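Local atomic coordinates of endoglucanase E-5 (Thermobifida fusca, PDB entry 2CKS), a protein that catalyses the internal hydrolysis of beta-1,4-glucosidic linkages in cellulose, lichenin and cereal beta-D-glucans, here through its family 5 glycoside hydrolase catalytic domain. Residues 78-81 / 82-85; 116-119 / 120-124; 204-207 / 208-212; 245-248 / 249-252. All coordinates share one frame; numbering follows the deposited sequence. Where two conformers were deposited one is given.

Interaction 1 of 4, residues 78-81 / 82-85; sequences FTDR and MHQL
Arg-81 sets CG trans to its backbone N (chi1 177°) and then bends at chi2 (55°), which carries its guanidinium along the helix to Gln-84 and Leu-85. Gln-84 also has CG trans to its N and runs out extended, which brings its amide oxygen back to the arginine one turn earlier. Arg-81 NH1 donates to Gln-84 OE1 at 2.9 Å. The bond is bent, with an N-H...O angle of 140°. The donor stands above the plane of the amide, and the guanidinium and amide planes are nearly perpendicular. Leu-85 covers one face of the guanidinium, its CD2 lying 3.6 Å from Arg-81 CZ. The flat cation has a methyl over its face and an oxygen near its edge. Asp-40 makes a salt bridge with NE, and the Leu-43 carbonyl takes NH2, which probably fixes the rotation of the group. On another side of the helix Thr-79 and His-83 run side by side. In one His-83 conformer, Thr-79 CG2 is 3.8 Å from His-83 NE2, while the Thr-79 hydroxyl bonds to Pro-75 O. Main-chain i to i+4 bonds, such as His-83 N to Thr-79 O at 3.0 Å, hold the spacing. This is helix 75-90, the crossover between barrel strands 59-65 and 95-101. Met-82 and Leu-85 pack on strand 59-65, and Thr-79 and His-83 face helix 112-126, where His-83 bonds to Glu-121 and His-126.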
loop_
_atom_site.group_PDB
_atom_site.type_symbol
_atom_site.label_atom_id
_atom_site.label_comp_id
_atom_site.label_asym_id
_atom_site.label_seq_id
_atom_site.Cartn_x
_atom_site.Cartn_y
_atom_site.Cartn_z
ATOM N N PHE A 78 -15.484 3.674 -11.064
ATOM C CA PHE A 78 -14.313 3.316 -10.259
ATOM C C PHE A 78 -14.626 3.367 -8.772
ATOM O O PHE A 78 -14.197 2.492 -8.027
ATOM C CB PHE A 78 -13.093 4.179 -10.585
ATOM C CG PHE A 78 -12.322 3.706 -11.780
ATOM C CD1 PHE A 78 -11.340 2.727 -11.657
ATOM C CD2 PHE A 78 -12.583 4.229 -13.036
ATOM C CE1 PHE A 78 -10.638 2.285 -12.773
ATOM C CE2 PHE A 78 -11.879 3.800 -14.144
ATOM C CZ PHE A 78 -10.907 2.830 -14.012
ATOM N N THR A 79 -15.389 4.365 -8.340
ATOM C CA THR A 79 -15.756 4.462 -6.933
ATOM C C THR A 79 -16.619 3.267 -6.514
ATOM O O THR A 79 -16.402 2.680 -5.456
ATOM C CB THR A 79 -16.495 5.779 -6.671
ATOM O OG1 THR A 79 -15.670 6.883 -7.059
ATOM C CG2 THR A 79 -16.751 5.989 -5.172
ATOM N N ASP A 80 -17.582 2.893 -7.353
ATOM C CA ASP A 80 -18.460 1.777 -7.033
ATOM C C ASP A 80 -17.674 0.473 -6.954
ATOM O O ASP A 80 -17.935 -0.358 -6.094
ATOM C CB ASP A 80 -19.603 1.654 -8.045
ATOM C CG ASP A 80 -20.694 2.683 -7.821
ATOM O OD1 ASP A 80 -20.809 3.215 -6.691
ATOM O OD2 ASP A 80 -21.487 3.014 -8.727
ATOM N N ARG A 81 -16.691 0.298 -7.829
ATOM C CA ARG A 81 -15.863 -0.899 -7.761
ATOM C C ARG A 81 -15.002 -0.920 -6.489
ATOM O O ARG A 81 -14.787 -1.979 -5.890
ATOM C CB ARG A 81 -15.011 -1.028 -9.013
ATOM C CG ARG A 81 -14.063 -2.207 -9.025
ATOM C CD ARG A 81 -14.732 -3.560 -8.799
ATOM N NE ARG A 81 -13.824 -4.625 -9.202
ATOM C CZ ARG A 81 -13.915 -5.892 -8.832
ATOM N NH1 ARG A 81 -14.873 -6.311 -8.015
ATOM N NH2 ARG A 81 -13.018 -6.756 -9.281
ATOM N N MET A 82 -14.512 0.244 -6.084
ATOM C CA MET A 82 -13.731 0.336 -4.861
ATOM C C MET A 82 -14.583 -0.027 -3.645
ATOM O O MET A 82 -14.134 -0.772 -2.786
ATOM C CB MET A 82 -13.101 1.719 -4.717
ATOM C CG MET A 82 -11.967 1.983 -5.710
ATOM S SD MET A 82 -10.504 0.945 -5.511
ATOM C CE MET A 82 -9.694 1.773 -4.155
ATOM N N HIS A 83 -15.821 0.458 -3.583
ATOM C CA HIS A 83 -16.734 0.061 -2.515
ATOM C C HIS A 83 -16.890 -1.455 -2.497
ATOM O O HIS A 83 -16.857 -2.078 -1.444
ATOM C CB HIS A 83 -18.120 0.659 -2.733
ATOM C CG HIS A 83 -18.229 2.125 -2.449
ATOM N ND1 HIS A 83 -17.726 2.720 -1.308
ATOM C CD2 HIS A 83 -18.846 3.108 -3.145
ATOM C CE1 HIS A 83 -18.017 4.009 -1.326
ATOM N NE2 HIS A 83 -18.697 4.269 -2.430
ATOM N N GLN A 84 -17.100 -2.045 -3.673
ATOM C CA GLN A 84 -17.275 -3.479 -3.778
ATOM C C GLN A 84 -16.041 -4.222 -3.286
ATOM O O GLN A 84 -16.161 -5.188 -2.550
ATOM C CB GLN A 84 -17.581 -3.860 -5.219
ATOM C CG GLN A 84 -17.932 -5.304 -5.423
ATOM C CD GLN A 84 -18.356 -5.544 -6.847
ATOM O OE1 GLN A 84 -17.596 -5.266 -7.775
ATOM N NE2 GLN A 84 -19.588 -6.004 -7.035
ATOM N N LEU A 85 -14.854 -3.749 -3.663
ATOM C CA LEU A 85 -13.625 -4.423 -3.268
ATOM C C LEU A 85 -13.348 -4.258 -1.772
ATOM O O LEU A 85 -12.837 -5.161 -1.136
ATOM C CB LEU A 85 -12.443 -3.927 -4.095
ATOM C CG LEU A 85 -12.427 -4.384 -5.564
ATOM C CD1 LEU A 85 -11.436 -3.528 -6.352
ATOM C CD2 LEU A 85 -12.086 -5.852 -5.677
#

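Interaction 2 of 4, residues 116-119 / 120-124; sequences KTFF and AEIAQ
Phe-118 and Ile-122 make an i to i+4 CH-pi contact within helix 112-126, the connection between barrel strands 95-101 and 132-135. Ile-122 CG1 sits over one face of the Phe-118 ring, 3.7 Å from the centroid and 18° off the normal. Its nearest ring atom is Phe-118 CZ, at 3.5 Å. Ile-122 CD1 lies beyond the rim, 3.7 Å from Phe-118 CE1. The ring reaches Ile-122 because CG of Phe-118 is trans to the backbone N (chi1 170°), which swings it along the helix. In the backbone, Ile-122 N bonds to Phe-118 O at 3.0 Å. The ring also meets Trp-100 and Val-98 of strand 95-101. A water joins two further groups. It donates to Glu-121 OE2 at 2.6 Å and to Thr-117 O at 3.2 Å. That carbonyl already accepts the N-H of Glu-121, so it serves two donors. Glu-121 OE1 turns to Arg-76 of helix 75-90. The chemistry therefore divides in two. The side chains of the buried pair meet through apolar and CH-pi contact, with no polar group between them, whereas Glu-121 carries a charge that Arg-76 probably stabilises in its ionised form.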
loop_
_atom_site.group_PDB
_atom_site.type_symbol
_atom_site.label_atom_id
_atom_site.label_comp_id
_atom_site.label_asym_id
_atom_site.label_seq_id
_atom_site.Cartn_x
_atom_site.Cartn_y
_atom_site.Cartn_z
ATOM N N LYS A 116 -10.578 14.747 -2.670
ATOM C CA LYS A 116 -11.519 15.150 -1.636
ATOM C C LYS A 116 -12.886 14.533 -1.905
ATOM O O LYS A 116 -13.535 14.058 -0.991
ATOM C CB LYS A 116 -11.652 16.671 -1.564
ATOM C CG LYS A 116 -10.448 17.386 -1.023
ATOM C CD LYS A 116 -10.756 18.876 -0.885
ATOM C CE LYS A 116 -9.620 19.644 -0.265
ATOM N NZ LYS A 116 -9.990 21.088 -0.124
ATOM N N THR A 117 -13.322 14.537 -3.159
ATOM C CA THR A 117 -14.606 13.950 -3.519
ATOM C C THR A 117 -14.632 12.446 -3.261
ATOM O O THR A 117 -15.563 11.924 -2.656
ATOM C CB THR A 117 -14.909 14.247 -4.980
ATOM O OG1 THR A 117 -15.075 15.660 -5.127
ATOM C CG2 THR A 117 -16.246 13.652 -5.425
ATOM N N PHE A 118 -13.591 11.761 -3.706
ATOM C CA PHE A 118 -13.516 10.311 -3.574
ATOM C C PHE A 118 -13.418 9.909 -2.102
ATOM O O PHE A 118 -14.183 9.079 -1.641
ATOM C CB PHE A 118 -12.325 9.764 -4.368
ATOM C CG PHE A 118 -12.028 8.304 -4.113
ATOM C CD1 PHE A 118 -12.795 7.305 -4.687
ATOM C CD2 PHE A 118 -10.955 7.932 -3.310
ATOM C CE1 PHE A 118 -12.504 5.968 -4.440
ATOM C CE2 PHE A 118 -10.667 6.609 -3.077
ATOM C CZ PHE A 118 -11.424 5.637 -3.632
ATOM N N PHE A 119 -12.478 10.502 -1.375
ATOM C CA PHE A 119 -12.265 10.127 0.024
ATOM C C PHE A 119 -13.445 10.510 0.917
ATOM O O PHE A 119 -13.752 9.790 1.852
ATOM C CB PHE A 119 -10.937 10.675 0.555
ATOM C CG PHE A 119 -9.741 9.854 0.144
ATOM C CD1 PHE A 119 -9.603 8.549 0.589
ATOM C CD2 PHE A 119 -8.760 10.377 -0.684
ATOM C CE1 PHE A 119 -8.521 7.783 0.207
ATOM C CE2 PHE A 119 -7.666 9.616 -1.056
ATOM C CZ PHE A 119 -7.548 8.323 -0.608
ATOM N N ALA A 120 -14.135 11.601 0.613
ATOM C CA ALA A 120 -15.346 11.939 1.358
ATOM C C ALA A 120 -16.370 10.821 1.216
ATOM O O ALA A 120 -16.983 10.408 2.191
ATOM C CB ALA A 120 -15.932 13.242 0.876
ATOM N N GLU A 121 -16.553 10.320 -0.003
ATOM C CA GLU A 121 -17.513 9.245 -0.228
ATOM C C GLU A 121 -17.085 7.944 0.467
ATOM O O GLU A 121 -17.895 7.276 1.120
ATOM C CB GLU A 121 -17.739 8.993 -1.717
ATOM C CG GLU A 121 -18.683 7.818 -1.920
ATOM C CD GLU A 121 -19.285 7.697 -3.300
ATOM O OE1 GLU A 121 -19.907 6.632 -3.542
ATOM O OE2 GLU A 121 -19.144 8.627 -4.127
ATOM N N ILE A 122 -15.812 7.590 0.338
ATOM C CA ILE A 122 -15.313 6.353 0.914
ATOM C C ILE A 122 -15.392 6.418 2.433
ATOM O O ILE A 122 -15.882 5.497 3.073
ATOM C CB ILE A 122 -13.859 6.097 0.469
ATOM C CG1 ILE A 122 -13.775 5.878 -1.046
ATOM C CG2 ILE A 122 -13.252 4.923 1.250
ATOM C CD1 ILE A 122 -14.516 4.671 -1.591
ATOM N N ALA A 123 -14.916 7.511 3.018
ATOM C CA ALA A 123 -14.907 7.635 4.476
ATOM C C ALA A 123 -16.310 7.615 5.080
ATOM O O ALA A 123 -16.513 7.025 6.137
ATOM C CB ALA A 123 -14.159 8.894 4.904
ATOM N N GLN A 124 -17.271 8.265 4.427
ATOM C CA GLN A 124 -18.647 8.265 4.933
ATOM C C GLN A 124 -19.232 6.854 4.875
ATOM O O GLN A 124 -19.771 6.362 5.869
ATOM C CB GLN A 124 -19.540 9.244 4.165
ATOM C CG GLN A 124 -20.906 9.491 4.837
ATOM C CD GLN A 124 -22.005 8.513 4.419
ATOM O OE1 GLN A 124 -21.881 7.801 3.415
ATOM N NE2 GLN A 124 -23.093 8.490 5.187
HETATM O O HOH W 1 -17.657 10.680 -4.788
#

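Interaction 3 of 4, residues 204-207 / 208-212; sequences HFYA and ASHRD
Hydrogen bonds from His-210 and Ser-209 to one carbonyl, Tyr-206 O, turn the chain at the end of strand 199-206. His-210 N lies 2.8 Å from Tyr-206 O, and Ser-209 N lies 3.0 Å from the same oxygen. The angles at hydrogen, 135° and 140°, show that both bonds are bent. The serine N-H comes from above the carbonyl plane, whereas that of His-210 is tilted only slightly from it. Van der Waals contacts come next. The His-210 ring turns back toward the strand end, edge first, with CG trans to its own carbonyl carbon (chi1 -64°). It presents its CD2 edge to the main chain, 3.0 Å from Tyr-206 N and 3.6 Å from Phe-205 CA. CD2 also lies at the edge of the Tyr-206 ring, near its plane. The arginine makes the third kind. Arg-211 curls back through bends at chi2 and chi3, and NH1 makes a weak bond of 3.4 Å to Ala-208 O. Its stronger partner is Asp-244, in a salt bridge. Tyr-206 OH bonds to Glu-231, the probable nucleophile, and His-204 bonds to Glu-139, the probable proton donor. The turn therefore follows a strand that lines the active site. It leads from strand 199-206 into helix 212-224, with Arg-211 at the N-cap position. Ala-207 packs on helix 245-258, while Phe-205 also touches Val-229 of strand 227-233.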
loop_
_atom_site.group_PDB
_atom_site.type_symbol
_atom_site.label_atom_id
_atom_site.label_comp_id
_atom_site.label_asym_id
_atom_site.label_seq_id
_atom_site.Cartn_x
_atom_site.Cartn_y
_atom_site.Cartn_z
ATOM N N HIS A 204 8.642 2.992 -0.411
ATOM C CA HIS A 204 8.627 2.044 -1.518
ATOM C C HIS A 204 10.041 1.718 -1.924
ATOM O O HIS A 204 10.886 2.602 -1.999
ATOM C CB HIS A 204 7.923 2.652 -2.727
ATOM C CG HIS A 204 6.458 2.896 -2.523
ATOM N ND1 HIS A 204 5.635 3.329 -3.540
ATOM C CD2 HIS A 204 5.672 2.777 -1.428
ATOM C CE1 HIS A 204 4.404 3.461 -3.077
ATOM N NE2 HIS A 204 4.399 3.137 -1.799
ATOM N N PHE A 205 10.293 0.455 -2.239
ATOM C CA PHE A 205 11.613 0.043 -2.694
ATOM C C PHE A 205 11.503 -1.147 -3.640
ATOM O O PHE A 205 10.553 -1.918 -3.577
ATOM C CB PHE A 205 12.520 -0.306 -1.510
ATOM C CG PHE A 205 12.110 -1.555 -0.765
ATOM C CD1 PHE A 205 12.561 -2.811 -1.173
ATOM C CD2 PHE A 205 11.284 -1.482 0.350
ATOM C CE1 PHE A 205 12.179 -3.971 -0.498
ATOM C CE2 PHE A 205 10.900 -2.642 1.038
ATOM C CZ PHE A 205 11.344 -3.884 0.612
ATOM N N TYR A 206 12.523 -1.307 -4.471
ATOM C CA TYR A 206 12.646 -2.412 -5.402
ATOM C C TYR A 206 14.060 -2.950 -5.193
ATOM O O TYR A 206 15.032 -2.275 -5.521
ATOM C CB TYR A 206 12.375 -1.926 -6.832
ATOM C CG TYR A 206 10.901 -1.686 -7.034
ATOM C CD1 TYR A 206 10.079 -2.695 -7.509
ATOM C CD2 TYR A 206 10.312 -0.479 -6.669
ATOM C CE1 TYR A 206 8.716 -2.500 -7.663
ATOM C CE2 TYR A 206 8.941 -0.277 -6.805
ATOM C CZ TYR A 206 8.149 -1.297 -7.305
ATOM O OH TYR A 206 6.790 -1.123 -7.469
ATOM N N ALA A 207 14.155 -4.150 -4.621
ATOM C CA ALA A 207 15.401 -4.643 -4.027
ATOM C C ALA A 207 16.577 -4.783 -4.988
ATOM O O ALA A 207 17.722 -4.639 -4.567
ATOM C CB ALA A 207 15.157 -5.961 -3.300
ATOM N N ALA A 208 16.324 -5.070 -6.258
ATOM C CA ALA A 208 17.434 -5.246 -7.199
ATOM C C ALA A 208 18.110 -3.911 -7.521
ATOM O O ALA A 208 19.305 -3.873 -7.833
ATOM C CB ALA A 208 16.973 -5.947 -8.459
ATOM N N SER A 209 17.352 -2.824 -7.405
ATOM C CA SER A 209 17.831 -1.466 -7.681
ATOM C C SER A 209 18.181 -0.653 -6.434
ATOM O O SER A 209 19.022 0.251 -6.501
ATOM C CB SER A 209 16.762 -0.693 -8.438
ATOM O OG SER A 209 16.542 -1.261 -9.707
ATOM N N HIS A 210 17.532 -0.956 -5.312
ATOM C CA HIS A 210 17.582 -0.101 -4.129
ATOM C C HIS A 210 18.302 -0.852 -3.025
ATOM O O HIS A 210 17.756 -1.783 -2.422
ATOM C CB HIS A 210 16.174 0.285 -3.686
ATOM C CG HIS A 210 15.430 1.122 -4.680
ATOM N ND1 HIS A 210 16.042 2.046 -5.498
ATOM C CD2 HIS A 210 14.115 1.162 -4.994
ATOM C CE1 HIS A 210 15.133 2.626 -6.265
ATOM N NE2 HIS A 210 13.954 2.105 -5.977
ATOM N N ARG A 211 19.536 -0.433 -2.774
ATOM C CA ARG A 211 20.491 -1.183 -1.968
ATOM C C ARG A 211 20.599 -0.579 -0.562
ATOM O O ARG A 211 19.600 -0.162 0.015
ATOM C CB ARG A 211 21.863 -1.208 -2.668
ATOM C CG ARG A 211 21.842 -1.250 -4.193
ATOM C CD ARG A 211 21.379 -2.560 -4.777
ATOM N NE ARG A 211 22.130 -3.699 -4.256
ATOM C CZ ARG A 211 21.751 -4.971 -4.392
ATOM N NH1 ARG A 211 20.629 -5.279 -5.051
ATOM N NH2 ARG A 211 22.494 -5.940 -3.864
ATOM N N ASP A 212 21.810 -0.508 -0.012
ATOM C CA ASP A 212 21.990 -0.179 1.396
ATOM C C ASP A 212 21.523 1.221 1.793
ATOM O O ASP A 212 21.091 1.417 2.926
ATOM C CB ASP A 212 23.458 -0.382 1.805
ATOM C CG ASP A 212 23.848 -1.848 1.858
ATOM O OD1 ASP A 212 23.390 -2.623 0.991
ATOM O OD2 ASP A 212 24.619 -2.321 2.719
#

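Interaction 4 of 4, residues 245-248 / 249-252; sequences FQMA and DRYI
Met-247 reaches forward along its helix and lays its terminal methyl between Arg-250 and Tyr-251. CG is trans to the backbone N (chi1 -175°), and the chain then bends at chi2 and chi3. CE lies over one face of the Arg-250 guanidinium, displaced toward its rim. The sulfur is near the same group, with Met-247 SD 3.6 Å from Arg-250 NH1. The Arg-250 guanidinium also pairs with Asp-212. The methyl touches the tyrosine ring, 3.6 Å from Tyr-251 CE2, and Met-247 CG adds a looser approach to that atom. Tyr-251 meets the first turn from another direction, with Ala-248 CA at the edge of its ring, near the ring plane. Asp-249 folds back toward Phe-245, and its CG is 3.1 Å from Phe-245 O. Carboxylate and carbonyl are both acceptors, so no bond joins them, and the carbonyl takes Asp-249 N at 2.8 Å. A water links two side chains, donating to Asp-249 OD2 at 2.7 Å and to Gln-246 OE1 at 3.2 Å. Asp-249 OD1 is held by Trp-299 and Lys-303. Tyr-251 N bonds to Met-247 O at 3.3 Å, while Arg-250 N makes weak bonds to Gln-246 O and Met-247 O. The helix, 245-258, connects barrel strands 227-233 and 262-265. Met-247, Arg-250 and Tyr-251 pack against Leu-215 of helix 212-224, and Ala-248 and Ile-252 meet Trp-299 of helix 295-304.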
loop_
_atom_site.group_PDB
_atom_site.type_symbol
_atom_site.label_atom_id
_atom_site.label_comp_id
_atom_site.label_asym_id
_atom_site.label_seq_id
_atom_site.Cartn_x
_atom_site.Cartn_y
_atom_site.Cartn_z
ATOM N N PHE A 245 16.692 -11.718 -4.360
ATOM C CA PHE A 245 16.045 -12.183 -3.148
ATOM C C PHE A 245 16.950 -12.036 -1.931
ATOM O O PHE A 245 16.461 -11.937 -0.817
ATOM C CB PHE A 245 15.551 -13.627 -3.302
ATOM C CG PHE A 245 14.458 -13.795 -4.325
ATOM C CD1 PHE A 245 14.587 -14.705 -5.363
ATOM C CD2 PHE A 245 13.288 -13.053 -4.239
ATOM C CE1 PHE A 245 13.580 -14.862 -6.301
ATOM C CE2 PHE A 245 12.278 -13.210 -5.167
ATOM C CZ PHE A 245 12.421 -14.119 -6.198
ATOM N N GLN A 246 18.266 -12.035 -2.136
ATOM C CA GLN A 246 19.180 -11.836 -1.024
ATOM C C GLN A 246 18.979 -10.446 -0.426
ATOM O O GLN A 246 18.840 -10.302 0.778
ATOM C CB GLN A 246 20.635 -12.038 -1.464
ATOM C CG GLN A 246 21.631 -12.057 -0.318
ATOM C CD GLN A 246 21.402 -13.206 0.668
ATOM O OE1 GLN A 246 20.717 -14.184 0.359
ATOM N NE2 GLN A 246 21.979 -13.082 1.852
ATOM N N MET A 247 18.936 -9.426 -1.273
ATOM C CA MET A 247 18.716 -8.065 -0.801
ATOM C C MET A 247 17.311 -7.938 -0.227
ATOM O O MET A 247 17.105 -7.333 0.827
ATOM C CB MET A 247 18.908 -7.058 -1.936
ATOM C CG MET A 247 18.819 -5.613 -1.484
ATOM S SD MET A 247 20.260 -5.103 -0.514
ATOM C CE MET A 247 19.465 -4.148 0.713
ATOM N N ALA A 248 16.339 -8.517 -0.926
ATOM C CA ALA A 248 14.950 -8.453 -0.497
ATOM C C ALA A 248 14.781 -9.055 0.893
ATOM O O ALA A 248 14.045 -8.519 1.712
ATOM C CB ALA A 248 14.057 -9.167 -1.495
ATOM N N ASP A 249 15.479 -10.154 1.164
ATOM C CA ASP A 249 15.407 -10.810 2.471
ATOM C C ASP A 249 15.965 -9.904 3.583
ATOM O O ASP A 249 15.516 -9.977 4.723
ATOM C CB ASP A 249 16.186 -12.138 2.459
ATOM C CG ASP A 249 15.451 -13.266 1.749
ATOM O OD1 ASP A 249 14.234 -13.147 1.479
ATOM O OD2 ASP A 249 16.025 -14.331 1.423
ATOM N N ARG A 250 16.945 -9.060 3.264
ATOM C CA ARG A 250 17.442 -8.088 4.233
ATOM C C ARG A 250 16.353 -7.094 4.612
ATOM O O ARG A 250 16.187 -6.778 5.781
ATOM C CB ARG A 250 18.679 -7.357 3.708
ATOM C CG ARG A 250 19.864 -8.277 3.475
ATOM C CD ARG A 250 21.031 -7.610 2.804
ATOM N NE ARG A 250 21.564 -6.520 3.619
ATOM C CZ ARG A 250 22.430 -5.615 3.186
ATOM N NH1 ARG A 250 22.892 -5.650 1.937
ATOM N NH2 ARG A 250 22.846 -4.668 4.012
ATOM N N TYR A 251 15.605 -6.619 3.622
ATOM C CA TYR A 251 14.459 -5.751 3.882
ATOM C C TYR A 251 13.393 -6.482 4.707
ATOM O O TYR A 251 12.830 -5.921 5.645
ATOM C CB TYR A 251 13.834 -5.280 2.569
ATOM C CG TYR A 251 14.548 -4.158 1.859
ATOM C CD1 TYR A 251 14.336 -2.831 2.220
ATOM C CD2 TYR A 251 15.399 -4.417 0.794
ATOM C CE1 TYR A 251 14.950 -1.795 1.547
ATOM C CE2 TYR A 251 16.028 -3.382 0.114
ATOM C CZ TYR A 251 15.805 -2.073 0.504
ATOM O OH TYR A 251 16.417 -1.046 -0.173
ATOM N N ILE A 252 13.111 -7.733 4.354
ATOM C CA ILE A 252 12.098 -8.513 5.063
ATOM C C ILE A 252 12.480 -8.701 6.520
ATOM O O ILE A 252 11.640 -8.580 7.402
ATOM C CB ILE A 252 11.868 -9.882 4.377
ATOM C CG1 ILE A 252 11.143 -9.678 3.046
ATOM C CG2 ILE A 252 11.099 -10.841 5.287
ATOM C CD1 ILE A 252 9.656 -9.428 3.179
HETATM O O HOH W 2 18.459 -14.524 2.536
#

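How the interactions relate
The four contacts follow one another along the chain in a single eight-stranded beta/alpha barrel and form two pairs on opposite sides of its centre. Interactions 1 and 2 lie on neighbouring outer helices, 75-90 and 112-126, with centres about 12 Å apart, and they touch, so these two helices are joined. Interactions 3 and 4 are closer, about 9 Å between centres. There Tyr-251 OH probably hydrogen-bonds to His-210 O, which joins the exit turn of an active-site strand, 199-206, to helix 245-258. Centres of different pairs are 32 to 37 Å apart. Interaction 3 borders the glutamates that are probably catalytic, while the others belong to the helical shell.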